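Local coordinates for DUF2666 domain-containing protein (Pyrococcus furiosus, PDB 3V68) that is of unknown function but probably binds double-stranded DNA, at residues L48-L58 against L97-E108; K188-F196 against I208-K216. All coordinates share one frame; numbering follows the deposited sequence.

The two contacts come one after the other along the chain and sit in different copies of the DUF2666 family region: interaction 1 in the first (3-118), interaction 2 in the second (134-251). Their centres are about 28 Å apart and their nearest atoms about 12 Å, so they do not touch. Interaction 1 packs the loop and short helix 54-58 on helix 91-110, about 12 Å from the centre of the chain. Interaction 2, about 21 Å from that centre, joins the end of helix 186-192 to helix 202-213. Both therefore belong to the helical part of the molecule rather than to its four-stranded antiparallel sheet, one inside it and one toward the periphery.

Interaction 1. Residues L48-L58 against L97-E108; sequences LGEKIDVNGLL and LVEVAKAVLTRE
L57 drives its isobutyl group onto helix 91-110 at A101: CD2 comes 3.9 Å from A101 CB and equally close to V104 CG1, while CD1 rests on L105 CB. With CG anti to the backbone N (chi1 179°), both methyls reach the helix surface. Cutting the side chain back to an alanine would remove both methyls and would probably open a gap against A101, V104 and L105, which would lose their contact with this residue. On one side of L57, I52 sets CD1 4.0 Å from A101 CB, and L48 passes V104 in the opposite sense, CD1 to CG2 at 3.8 Å. On the other, L58 CD2 meets E108 CG at 3.7 Å. Beyond I52, the bent chain of K51 crosses L97, CE to CD1 at 3.8 Å, and its amine goes on to Y247 and E88. No hydrogen bond crosses the contact. D53, at the N-cap of helix 54-58, accepts from G56 N at OD1 (3.1 Å), met from above the carboxylate plane. The axes of helix 54-58 and segment 97-108 come within 10.3 Å at their closest approach, their directions 48° apart. I82 of helix 76-83 covers L57, A101 and L105, helix 160-181 packs against L48, and helix 241-248 against L97 and V100.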
loop_
_atom_site.group_PDB
_atom_site.type_symbol
_atom_site.label_atom_id
_atom_site.label_comp_id
_atom_site.label_asym_id
_atom_site.label_seq_id
_atom_site.Cartn_x
_atom_site.Cartn_y
_atom_site.Cartn_z
ATOM N N LEU A 48 -5.521 4.746 -11.517
ATOM C CA LEU A 48 -6.262 3.519 -11.837
ATOM C C LEU A 48 -7.487 3.759 -12.719
ATOM O O LEU A 48 -8.172 2.808 -13.100
ATOM C CB LEU A 48 -6.676 2.795 -10.550
ATOM C CG LEU A 48 -5.568 2.238 -9.647
ATOM C CD1 LEU A 48 -6.174 1.719 -8.349
ATOM C CD2 LEU A 48 -4.767 1.144 -10.336
ATOM N N GLY A 49 -7.736 5.024 -13.053
ATOM C CA GLY A 49 -8.969 5.452 -13.723
ATOM C C GLY A 49 -9.273 4.895 -15.106
ATOM O O GLY A 49 -10.429 4.922 -15.542
ATOM N N GLU A 50 -8.249 4.398 -15.801
ATOM C CA GLU A 50 -8.430 3.773 -17.116
ATOM C C GLU A 50 -9.198 2.453 -17.002
ATOM O O GLU A 50 -9.907 2.061 -17.934
ATOM C CB GLU A 50 -7.076 3.530 -17.807
ATOM C CG GLU A 50 -6.258 4.797 -18.107
ATOM C CD GLU A 50 -4.748 4.551 -18.234
ATOM O OE1 GLU A 50 -4.231 3.547 -17.687
ATOM O OE2 GLU A 50 -4.067 5.382 -18.874
ATOM N N LYS A 51 -9.065 1.784 -15.855
ATOM C CA LYS A 51 -9.603 0.433 -15.661
ATOM C C LYS A 51 -10.579 0.299 -14.491
ATOM O O LYS A 51 -11.345 -0.666 -14.426
ATOM C CB LYS A 51 -8.459 -0.576 -15.477
ATOM C CG LYS A 51 -7.470 -0.683 -16.649
ATOM C CD LYS A 51 -8.163 -0.968 -17.974
ATOM C CE LYS A 51 -8.964 -2.261 -17.938
ATOM N NZ LYS A 51 -9.461 -2.618 -19.293
ATOM N N ILE A 52 -10.546 1.258 -13.568
ATOM C CA ILE A 52 -11.386 1.217 -12.370
ATOM C C ILE A 52 -12.046 2.579 -12.172
ATOM O O ILE A 52 -11.381 3.616 -12.249
ATOM C CB ILE A 52 -10.561 0.824 -11.097
ATOM C CG1 ILE A 52 -9.951 -0.578 -11.243
ATOM C CG2 ILE A 52 -11.424 0.898 -9.821
ATOM C CD1 ILE A 52 -8.794 -0.869 -10.281
ATOM N N ASP A 53 -13.354 2.574 -11.936
ATOM C CA ASP A 53 -14.081 3.795 -11.609
ATOM C C ASP A 53 -13.781 4.128 -10.152
ATOM O O ASP A 53 -14.495 3.694 -9.247
ATOM C CB ASP A 53 -15.585 3.586 -11.827
ATOM C CG ASP A 53 -16.419 4.831 -11.518
ATOM O OD1 ASP A 53 -15.883 5.841 -11.005
ATOM O OD2 ASP A 53 -17.639 4.791 -11.783
ATOM N N VAL A 54 -12.709 4.891 -9.933
ATOM C CA VAL A 54 -12.220 5.160 -8.576
ATOM C C VAL A 54 -13.166 6.041 -7.756
ATOM O O VAL A 54 -13.350 5.808 -6.562
ATOM C CB VAL A 54 -10.785 5.733 -8.585
ATOM C CG1 VAL A 54 -10.318 6.071 -7.167
ATOM C CG2 VAL A 54 -9.835 4.720 -9.215
ATOM N N ASN A 55 -13.781 7.032 -8.400
ATOM C CA ASN A 55 -14.782 7.850 -7.719
ATOM C C ASN A 55 -15.911 6.992 -7.149
ATOM O O ASN A 55 -16.292 7.147 -5.990
ATOM C CB ASN A 55 -15.331 8.935 -8.648
ATOM C CG ASN A 55 -14.310 10.024 -8.943
ATOM O OD1 ASN A 55 -13.985 10.285 -10.101
ATOM N ND2 ASN A 55 -13.798 10.662 -7.893
ATOM N N GLY A 56 -16.415 6.069 -7.965
ATOM C CA GLY A 56 -17.427 5.116 -7.529
ATOM C C GLY A 56 -16.925 4.207 -6.422
ATOM O O GLY A 56 -17.639 3.941 -5.455
ATOM N N LEU A 57 -15.686 3.740 -6.565
ATOM C CA LEU A 57 -15.082 2.830 -5.593
ATOM C C LEU A 57 -15.009 3.442 -4.199
ATOM O O LEU A 57 -15.432 2.826 -3.220
ATOM C CB LEU A 57 -13.689 2.390 -6.058
ATOM C CG LEU A 57 -12.899 1.446 -5.144
ATOM C CD1 LEU A 57 -13.558 0.071 -5.039
ATOM C CD2 LEU A 57 -11.472 1.327 -5.651
ATOM N N LEU A 58 -14.485 4.660 -4.127
ATOM C CA LEU A 58 -14.309 5.351 -2.852
ATOM C C LEU A 58 -15.621 5.921 -2.303
ATOM O O LEU A 58 -15.660 6.437 -1.183
ATOM C CB LEU A 58 -13.236 6.438 -2.979
ATOM C CG LEU A 58 -11.837 5.980 -3.421
ATOM C CD1 LEU A 58 -10.902 7.172 -3.580
ATOM C CD2 LEU A 58 -11.241 4.953 -2.463
ATOM N N LEU A 97 -7.855 -7.038 -11.443
ATOM C CA LEU A 97 -8.197 -5.640 -11.177
ATOM C C LEU A 97 -9.136 -5.476 -9.984
ATOM O O LEU A 97 -9.016 -4.506 -9.232
ATOM C CB LEU A 97 -8.778 -4.969 -12.426
ATOM C CG LEU A 97 -7.813 -4.797 -13.605
ATOM C CD1 LEU A 97 -8.582 -4.457 -14.877
ATOM C CD2 LEU A 97 -6.755 -3.735 -13.311
ATOM N N VAL A 98 -10.056 -6.423 -9.805
ATOM C CA VAL A 98 -10.931 -6.440 -8.627
ATOM C C VAL A 98 -10.120 -6.513 -7.329
ATOM O O VAL A 98 -10.418 -5.807 -6.368
ATOM C CB VAL A 98 -11.998 -7.574 -8.698
ATOM C CG1 VAL A 98 -12.662 -7.803 -7.346
ATOM C CG2 VAL A 98 -13.057 -7.236 -9.740
ATOM N N GLU A 99 -9.080 -7.345 -7.313
ATOM C CA GLU A 99 -8.228 -7.444 -6.132
ATOM C C GLU A 99 -7.490 -6.129 -5.836
ATOM O O GLU A 99 -7.357 -5.730 -4.671
ATOM C CB GLU A 99 -7.241 -8.606 -6.260
ATOM C CG GLU A 99 -6.552 -8.947 -4.942
ATOM C CD GLU A 99 -5.554 -10.085 -5.046
ATOM O OE1 GLU A 99 -5.231 -10.524 -6.173
ATOM O OE2 GLU A 99 -5.088 -10.540 -3.980
ATOM N N VAL A 100 -7.031 -5.460 -6.893
ATOM C CA VAL A 100 -6.413 -4.137 -6.774
ATOM C C VAL A 100 -7.398 -3.118 -6.194
ATOM O O VAL A 100 -7.071 -2.417 -5.233
ATOM C CB VAL A 100 -5.854 -3.652 -8.133
ATOM C CG1 VAL A 100 -5.442 -2.171 -8.082
ATOM C CG2 VAL A 100 -4.672 -4.520 -8.537
ATOM N N ALA A 101 -8.597 -3.054 -6.773
ATOM C CA ALA A 101 -9.648 -2.146 -6.301
ATOM C C ALA A 101 -10.003 -2.419 -4.846
ATOM O O ALA A 101 -10.171 -1.490 -4.051
ATOM C CB ALA A 101 -10.889 -2.255 -7.185
ATOM N N LYS A 102 -10.097 -3.700 -4.496
ATOM C CA LYS A 102 -10.393 -4.119 -3.127
ATOM C C LYS A 102 -9.323 -3.635 -2.146
ATOM O O LYS A 102 -9.645 -3.198 -1.048
ATOM C CB LYS A 102 -10.524 -5.641 -3.067
ATOM C CG LYS A 102 -11.105 -6.195 -1.779
ATOM C CD LYS A 102 -11.148 -7.710 -1.877
ATOM C CE LYS A 102 -11.414 -8.357 -0.538
ATOM N NZ LYS A 102 -11.429 -9.843 -0.654
ATOM N N ALA A 103 -8.055 -3.700 -2.549
ATOM C CA ALA A 103 -6.954 -3.220 -1.708
ATOM C C ALA A 103 -7.015 -1.710 -1.491
ATOM O O ALA A 103 -6.707 -1.226 -0.402
ATOM C CB ALA A 103 -5.604 -3.617 -2.295
ATOM N N VAL A 104 -7.413 -0.978 -2.533
ATOM C CA VAL A 104 -7.568 0.475 -2.441
ATOM C C VAL A 104 -8.693 0.811 -1.466
ATOM O O VAL A 104 -8.524 1.640 -0.566
ATOM C CB VAL A 104 -7.832 1.109 -3.834
ATOM C CG1 VAL A 104 -8.342 2.538 -3.706
ATOM C CG2 VAL A 104 -6.565 1.076 -4.669
ATOM N N LEU A 105 -9.830 0.142 -1.640
ATOM C CA LEU A 105 -10.983 0.352 -0.772
ATOM C C LEU A 105 -10.665 -0.015 0.682
ATOM O O LEU A 105 -10.981 0.733 1.602
ATOM C CB LEU A 105 -12.192 -0.445 -1.276
ATOM C CG LEU A 105 -13.494 -0.291 -0.486
ATOM C CD1 LEU A 105 -13.981 1.153 -0.532
ATOM C CD2 LEU A 105 -14.566 -1.240 -1.000
ATOM N N THR A 106 -10.021 -1.162 0.874
ATOM C CA THR A 106 -9.655 -1.626 2.210
ATOM C C THR A 106 -8.775 -0.616 2.958
ATOM O O THR A 106 -9.037 -0.305 4.124
ATOM C CB THR A 106 -8.988 -3.019 2.141
ATOM O OG1 THR A 106 -9.908 -3.945 1.554
ATOM C CG2 THR A 106 -8.595 -3.517 3.530
ATOM N N ARG A 107 -7.757 -0.081 2.286
ATOM C CA ARG A 107 -6.901 0.929 2.897
ATOM C C ARG A 107 -7.701 2.167 3.306
ATOM O O ARG A 107 -7.565 2.647 4.423
ATOM C CB ARG A 107 -5.754 1.337 1.964
ATOM C CG ARG A 107 -4.920 2.532 2.490
ATOM C CD ARG A 107 -3.700 2.854 1.610
ATOM N NE ARG A 107 -2.659 1.847 1.784
ATOM C CZ ARG A 107 -1.523 2.026 2.454
ATOM N NH1 ARG A 107 -1.220 3.205 2.992
ATOM N NH2 ARG A 107 -0.666 1.020 2.548
ATOM N N GLU A 108 -8.533 2.675 2.399
ATOM C CA GLU A 108 -9.257 3.913 2.674
ATOM C C GLU A 108 -10.305 3.740 3.771
ATOM O O GLU A 108 -10.481 4.627 4.609
ATOM C CB GLU A 108 -9.864 4.495 1.393
ATOM C CG GLU A 108 -8.820 4.966 0.374
ATOM C CD GLU A 108 -7.750 5.877 0.972
ATOM O OE1 GLU A 108 -8.103 6.969 1.471
ATOM O OE2 GLU A 108 -6.557 5.505 0.937
#

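Interaction 2. Residues K188-F196 against I208-K216; sequences KIVEYFGGF and IVQLFREFK
Y192 spans the gap to helix 202-213 and gives its hydroxyl proton to the backbone: OH to L211 O is 2.7 Å, with the donor tilted 25° from the carbonyl plane. A first torsion of -176°, placing CG opposite the main-chain N, throws the ring across to the other segment. F215 presents its edge to one face of that ring in a T-shaped stack, centroids 5.2 Å apart and planes at 74°, its CD1 over the ring centre. The L211 side chain runs past the tyrosine in the opposite direction, its CG 3.5 Å from Y192 CE1, while CD2 turns to the edge of the F196 ring, 3.6 Å from CE1. F196 lies flat against I208, whose CG1 stands 3.8 Å from the ring centroid and almost on the normal, a CH-pi contact. I208 has CG2 in the crowded position between backbone N and carbonyl carbon; this rotamer sends CG1 and CD1 over the ring. Between these pairs, F193 brings its ring edge to I208 and F212, CZ lying 3.9 Å from F212 CB. I189 closes the other end, CG1 to F215 CZ at 3.7 Å. A type I turn from F193 to F196 brings both phenylalanines to the same helix, while E228 and M229 of helix 219-231 touch F193. The chemistry is thus mainly aromatic and aliphatic, with a single hydrogen bond across it, and that bond, together with L211 and F215 packed on the ring, probably sets where Y192 lies at the last turn of helix 202-213.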
loop_
_atom_site.group_PDB
_atom_site.type_symbol
_atom_site.label_atom_id
_atom_site.label_comp_id
_atom_site.label_asym_id
_atom_site.label_seq_id
_atom_site.Cartn_x
_atom_site.Cartn_y
_atom_site.Cartn_z
ATOM N N LYS A 188 7.548 -13.916 14.260
ATOM C CA LYS A 188 6.797 -13.955 15.518
ATOM C C LYS A 188 5.365 -13.452 15.323
ATOM O O LYS A 188 4.415 -14.009 15.881
ATOM C CB LYS A 188 7.503 -13.110 16.583
ATOM C CG LYS A 188 7.282 -13.561 18.021
ATOM C CD LYS A 188 8.117 -14.799 18.337
ATOM C CE LYS A 188 8.549 -14.848 19.796
ATOM N NZ LYS A 188 9.737 -13.977 20.052
ATOM N N ILE A 189 5.223 -12.397 14.523
ATOM C CA ILE A 189 3.910 -11.835 14.218
ATOM C C ILE A 189 3.045 -12.843 13.457
ATOM O O ILE A 189 1.854 -12.987 13.743
ATOM C CB ILE A 189 4.030 -10.485 13.450
ATOM C CG1 ILE A 189 4.593 -9.407 14.384
ATOM C CG2 ILE A 189 2.674 -10.054 12.882
ATOM C CD1 ILE A 189 5.015 -8.124 13.699
ATOM N N VAL A 190 3.640 -13.536 12.488
ATOM C CA VAL A 190 2.906 -14.565 11.753
ATOM C C VAL A 190 2.403 -15.634 12.721
ATOM O O VAL A 190 1.229 -16.010 12.695
ATOM C CB VAL A 190 3.765 -15.200 10.632
ATOM C CG1 VAL A 190 3.098 -16.460 10.072
ATOM C CG2 VAL A 190 4.015 -14.187 9.522
ATOM N N GLU A 191 3.286 -16.094 13.600
ATOM C CA GLU A 191 2.918 -17.162 14.526
ATOM C C GLU A 191 1.890 -16.717 15.563
ATOM O O GLU A 191 1.035 -17.494 15.965
ATOM C CB GLU A 191 4.163 -17.773 15.163
ATOM C CG GLU A 191 4.945 -18.580 14.141
ATOM C CD GLU A 191 6.264 -19.103 14.645
ATOM O OE1 GLU A 191 6.434 -19.274 15.875
ATOM O OE2 GLU A 191 7.136 -19.372 13.787
ATOM N N TYR A 192 1.954 -15.448 15.955
ATOM C CA TYR A 192 0.973 -14.862 16.867
ATOM C C TYR A 192 -0.473 -15.052 16.376
ATOM O O TYR A 192 -1.372 -15.341 17.172
ATOM C CB TYR A 192 1.299 -13.376 17.043
ATOM C CG TYR A 192 0.444 -12.616 18.030
ATOM C CD1 TYR A 192 -0.612 -11.822 17.591
ATOM C CD2 TYR A 192 0.717 -12.660 19.397
ATOM C CE1 TYR A 192 -1.392 -11.103 18.485
ATOM C CE2 TYR A 192 -0.057 -11.939 20.303
ATOM C CZ TYR A 192 -1.108 -11.168 19.838
ATOM O OH TYR A 192 -1.877 -10.456 20.719
ATOM N N PHE A 193 -0.683 -14.905 15.068
ATOM C CA PHE A 193 -2.014 -15.036 14.472
ATOM C C PHE A 193 -2.302 -16.442 13.925
ATOM O O PHE A 193 -3.304 -16.653 13.237
ATOM C CB PHE A 193 -2.200 -13.980 13.375
ATOM C CG PHE A 193 -2.338 -12.581 13.903
ATOM C CD1 PHE A 193 -3.559 -12.138 14.402
ATOM C CD2 PHE A 193 -1.253 -11.707 13.904
ATOM C CE1 PHE A 193 -3.699 -10.840 14.897
ATOM C CE2 PHE A 193 -1.385 -10.403 14.386
ATOM C CZ PHE A 193 -2.606 -9.972 14.889
ATOM N N GLY A 194 -1.422 -17.394 14.236
ATOM C CA GLY A 194 -1.494 -18.745 13.669
ATOM C C GLY A 194 -2.728 -19.578 13.979
ATOM O O GLY A 194 -2.973 -20.589 13.313
ATOM N N GLY A 195 -3.506 -19.156 14.976
ATOM C CA GLY A 195 -4.747 -19.835 15.348
ATOM C C GLY A 195 -5.954 -19.483 14.496
ATOM O O GLY A 195 -7.064 -19.942 14.771
ATOM N N PHE A 196 -5.733 -18.667 13.465
ATOM C CA PHE A 196 -6.784 -18.227 12.544
ATOM C C PHE A 196 -6.419 -18.515 11.092
ATOM O O PHE A 196 -5.258 -18.376 10.690
ATOM C CB PHE A 196 -7.015 -16.721 12.681
ATOM C CG PHE A 196 -7.529 -16.300 14.027
ATOM C CD1 PHE A 196 -6.647 -15.995 15.061
ATOM C CD2 PHE A 196 -8.897 -16.185 14.257
ATOM C CE1 PHE A 196 -7.121 -15.600 16.309
ATOM C CE2 PHE A 196 -9.378 -15.790 15.501
ATOM C CZ PHE A 196 -8.485 -15.492 16.527
ATOM N N ILE A 208 -10.266 -12.155 16.353
ATOM C CA ILE A 208 -8.974 -11.805 15.769
ATOM C C ILE A 208 -8.633 -10.321 15.946
ATOM O O ILE A 208 -7.470 -9.965 16.137
ATOM C CB ILE A 208 -8.803 -12.304 14.298
ATOM C CG1 ILE A 208 -7.305 -12.408 13.953
ATOM C CG2 ILE A 208 -9.589 -11.445 13.299
ATOM C CD1 ILE A 208 -6.987 -12.924 12.554
ATOM N N VAL A 209 -9.654 -9.466 15.915
ATOM C CA VAL A 209 -9.454 -8.043 16.195
ATOM C C VAL A 209 -8.977 -7.856 17.636
ATOM O O VAL A 209 -8.036 -7.101 17.893
ATOM C CB VAL A 209 -10.726 -7.216 15.922
ATOM C CG1 VAL A 209 -10.583 -5.801 16.470
ATOM C CG2 VAL A 209 -10.996 -7.163 14.432
ATOM N N GLN A 210 -9.610 -8.570 18.564
ATOM C CA GLN A 210 -9.202 -8.523 19.960
ATOM C C GLN A 210 -7.757 -8.985 20.139
ATOM O O GLN A 210 -6.979 -8.349 20.847
ATOM C CB GLN A 210 -10.154 -9.352 20.821
ATOM C CG GLN A 210 -9.859 -9.285 22.313
ATOM C CD GLN A 210 -10.062 -7.901 22.906
ATOM O OE1 GLN A 210 -10.873 -7.110 22.424
ATOM N NE2 GLN A 210 -9.324 -7.606 23.965
ATOM N N LEU A 211 -7.398 -10.083 19.474
ATOM C CA LEU A 211 -6.028 -10.570 19.514
ATOM C C LEU A 211 -5.049 -9.528 18.971
ATOM O O LEU A 211 -3.983 -9.304 19.555
ATOM C CB LEU A 211 -5.893 -11.901 18.765
ATOM C CG LEU A 211 -4.530 -12.592 18.886
ATOM C CD1 LEU A 211 -4.209 -12.971 20.325
ATOM C CD2 LEU A 211 -4.439 -13.812 17.976
ATOM N N PHE A 212 -5.421 -8.871 17.873
ATOM C CA PHE A 212 -4.606 -7.779 17.368
ATOM C C PHE A 212 -4.439 -6.654 18.406
ATOM O O PHE A 212 -3.337 -6.136 18.596
ATOM C CB PHE A 212 -5.159 -7.197 16.065
ATOM C CG PHE A 212 -4.652 -5.812 15.791
ATOM C CD1 PHE A 212 -3.397 -5.622 15.225
ATOM C CD2 PHE A 212 -5.396 -4.698 16.181
ATOM C CE1 PHE A 212 -2.897 -4.343 15.025
ATOM C CE2 PHE A 212 -4.907 -3.419 15.984
ATOM C CZ PHE A 212 -3.653 -3.241 15.400
ATOM N N ARG A 213 -5.536 -6.277 19.061
ATOM C CA ARG A 213 -5.482 -5.195 20.043
ATOM C C ARG A 213 -4.594 -5.516 21.239
ATOM O O ARG A 213 -4.016 -4.618 21.845
ATOM C CB ARG A 213 -6.881 -4.798 20.502
ATOM C CG ARG A 213 -7.731 -4.197 19.404
ATOM C CD ARG A 213 -8.877 -3.402 19.991
ATOM N NE ARG A 213 -9.879 -3.063 18.987
ATOM C CZ ARG A 213 -9.780 -2.055 18.125
ATOM N NH1 ARG A 213 -8.712 -1.264 18.125
ATOM N NH2 ARG A 213 -10.757 -1.840 17.257
ATOM N N GLU A 214 -4.470 -6.801 21.556
ATOM C CA GLU A 214 -3.631 -7.252 22.653
ATOM C C GLU A 214 -2.166 -7.422 22.268
ATOM O O GLU A 214 -1.332 -7.727 23.128
ATOM C CB GLU A 214 -4.180 -8.560 23.218
ATOM C CG GLU A 214 -5.519 -8.385 23.899
ATOM C CD GLU A 214 -6.277 -9.677 24.058
ATOM O OE1 GLU A 214 -7.374 -9.636 24.649
ATOM O OE2 GLU A 214 -5.788 -10.726 23.587
ATOM N N PHE A 215 -1.851 -7.233 20.985
ATOM C CA PHE A 215 -0.482 -7.394 20.511
ATOM C C PHE A 215 0.401 -6.287 21.055
ATOM O O PHE A 215 0.140 -5.101 20.840
ATOM C CB PHE A 215 -0.421 -7.452 18.977
ATOM C CG PHE A 215 0.981 -7.472 18.421
ATOM C CD1 PHE A 215 1.707 -8.658 18.358
ATOM C CD2 PHE A 215 1.567 -6.301 17.951
ATOM C CE1 PHE A 215 3.006 -8.674 17.839
ATOM C CE2 PHE A 215 2.859 -6.307 17.425
ATOM C CZ PHE A 215 3.582 -7.494 17.375
ATOM N N LYS A 216 1.440 -6.693 21.772
ATOM C CA LYS A 216 2.369 -5.759 22.373
ATOM C C LYS A 216 3.522 -5.555 21.409
ATOM O O LYS A 216 4.262 -6.491 21.088
ATOM C CB LYS A 216 2.864 -6.265 23.735
ATOM C CG LYS A 216 1.767 -6.467 24.790
ATOM C CD LYS A 216 1.408 -7.942 24.954
ATOM C CE LYS A 216 0.489 -8.181 26.152
ATOM N NZ LYS A 216 -0.955 -7.957 25.845
#